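Local atomic coordinates of shikimate dehydrogenase-like protein HI_0607 (PDB entry 1NPY), a protein that oxidises shikimate to 3-dehydroshikimate with NADP(+) in vitro, though so weakly that shikimate may not be its biological substrate. Residues T155-A160 with Y165-S170. Residues are numbered along the deposited sequence; the frame is centred on the assembly and turned at random.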
# COMPACT_ATOMS: atom_id res chain seq x y z
N THR A 155 -13.25 -9.43 12.89
CA THR A 155 -11.99 -8.96 12.32
C THR A 155 -11.66 -7.58 12.85
O THR A 155 -10.51 -7.28 13.17
CB THR A 155 -12.06 -8.94 10.78
OG1 THR A 155 -12.44 -10.23 10.30
CG2 THR A 155 -10.68 -8.69 10.18
N GLY A 156 -12.66 -6.71 12.94
CA GLY A 156 -12.48 -5.42 13.58
C GLY A 156 -11.94 -5.49 14.99
O GLY A 156 -11.00 -4.78 15.33
N GLN A 157 -12.53 -6.35 15.81
CA GLN A 157 -12.16 -6.50 17.22
C GLN A 157 -10.74 -7.07 17.30
O GLN A 157 -9.93 -6.65 18.13
CB GLN A 157 -13.17 -7.44 17.90
CG GLN A 157 -14.48 -6.76 18.32
CD GLN A 157 -15.57 -7.76 18.68
OE1 GLN A 157 -15.58 -8.91 18.21
NE2 GLN A 157 -16.52 -7.30 19.48
N TYR A 158 -10.44 -8.00 16.39
CA TYR A 158 -9.11 -8.62 16.31
C TYR A 158 -8.02 -7.59 16.06
O TYR A 158 -6.99 -7.55 16.73
CB TYR A 158 -9.07 -9.68 15.21
CG TYR A 158 -7.70 -10.22 14.89
CD1 TYR A 158 -6.96 -10.89 15.85
CD2 TYR A 158 -7.13 -10.05 13.63
CE1 TYR A 158 -5.69 -11.36 15.57
CE2 TYR A 158 -5.86 -10.54 13.33
CZ TYR A 158 -5.15 -11.20 14.31
OH TYR A 158 -3.88 -11.69 14.08
N LEU A 159 -8.25 -6.75 15.05
CA LEU A 159 -7.28 -5.71 14.69
C LEU A 159 -7.04 -4.73 15.81
O LEU A 159 -5.90 -4.40 16.12
CB LEU A 159 -7.79 -4.94 13.47
CG LEU A 159 -7.60 -5.61 12.13
CD1 LEU A 159 -8.03 -4.61 11.06
CD2 LEU A 159 -6.13 -6.04 12.03
N ALA A 160 -8.12 -4.27 16.44
CA ALA A 160 -8.02 -3.47 17.64
C ALA A 160 -7.24 -4.16 18.76
O ALA A 160 -6.35 -3.54 19.35
CB ALA A 160 -9.41 -3.06 18.13
N TYR A 165 -5.73 -1.03 20.22
CA TYR A 165 -6.68 0.03 19.93
C TYR A 165 -8.10 -0.39 20.29
O TYR A 165 -8.31 -1.44 20.89
CB TYR A 165 -6.55 0.34 18.44
CG TYR A 165 -5.30 1.09 18.05
CD1 TYR A 165 -4.81 2.16 18.81
CD2 TYR A 165 -4.65 0.78 16.86
CE1 TYR A 165 -3.70 2.88 18.39
CE2 TYR A 165 -3.56 1.50 16.43
CZ TYR A 165 -3.07 2.52 17.20
OH TYR A 165 -2.02 3.25 16.69
N ALA A 166 -9.10 0.40 19.92
CA ALA A 166 -10.48 0.03 20.21
C ALA A 166 -11.26 -0.15 18.91
O ALA A 166 -10.93 0.44 17.89
CB ALA A 166 -11.11 1.10 21.10
N TYR A 167 -12.31 -0.97 19.01
CA TYR A 167 -13.24 -1.24 17.94
C TYR A 167 -14.57 -0.57 18.22
O TYR A 167 -15.06 -0.62 19.35
CB TYR A 167 -13.45 -2.75 17.77
CG TYR A 167 -14.58 -3.08 16.84
CD1 TYR A 167 -14.43 -2.98 15.46
CD2 TYR A 167 -15.83 -3.43 17.35
CE1 TYR A 167 -15.48 -3.25 14.62
CE2 TYR A 167 -16.88 -3.69 16.51
CZ TYR A 167 -16.70 -3.59 15.15
OH TYR A 167 -17.75 -3.84 14.30
N ILE A 168 -15.16 0.00 17.17
CA ILE A 168 -16.52 0.54 17.22
C ILE A 168 -17.36 0.03 16.05
O ILE A 168 -16.89 -0.07 14.91
CB ILE A 168 -16.53 2.09 17.28
CG1 ILE A 168 -15.81 2.70 16.06
CG2 ILE A 168 -15.90 2.53 18.58
CD1 ILE A 168 -15.80 4.23 16.04
N ASN A 169 -18.60 -0.32 16.35
CA ASN A 169 -19.52 -0.77 15.31
C ASN A 169 -20.31 0.41 14.74
O ASN A 169 -21.01 0.22 13.75
CB ASN A 169 -20.44 -1.89 15.81
CG ASN A 169 -21.13 -2.63 14.68
OD1 ASN A 169 -20.49 -3.27 13.84
ND2 ASN A 169 -22.45 -2.55 14.65
N SER A 170 -20.18 1.61 15.29
CA SER A 170 -20.76 2.80 14.67
C SER A 170 -20.13 4.13 15.07
O SER A 170 -19.36 4.21 16.03
CB SER A 170 -22.27 2.86 14.94
OG SER A 170 -22.50 2.80 16.33
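The ring of Tyr-167 meets the backbone of Gly-156 and the side chain of Gln-157 obliquely, the central touch between the helix and the second strand of a beta-alpha-beta unit (strand 146-149, helix 153-163, strand 166-168) in the Rossmann-type NADP(+)-binding half. The two segments run nearly antiparallel, at 158°, with axes 6.9 Å apart at closest approach. The ring carbon Tyr-167 CD1 lies 3.6 Å from Gly-156 C, a closeness that the missing side chain permits because a CB there would point at the ring. From the same side of the ring, Gln-157 CG sits 3.7 Å from the other ortho carbon, Tyr-167 CD2. The ring reaches the helix because Tyr-167 CG stands anti to the backbone N (chi1 170°).

One turn further along the helix, Ala-160 points its methyl at the strand: CB is 3.5 Å from Ala-166 C and 4.1 Å from Tyr-167 CB. The chain reversal is tied by a hydrogen bond from Tyr-165 N to Ala-160 O, 2.7 Å long, with an N-H...O angle of 156°.

Farther out, strand 166-168 forms one border of the parallel sheet, and Ala-166 and Ile-168 both bond through their backbones to Ile-148. Tyr-165 turns its ring away from the helix onto Val-135 and Leu-146, its hydroxyl bonded to Phe-143 O. Gly-156 also lies close to Ser-127, an NADP(+)-binding residue by similarity. At the far end of its ring, Tyr-167 OH has two acceptors within reach for its one proton, Ala-150 O and, 2.8 Å away, Asn-169 OD1.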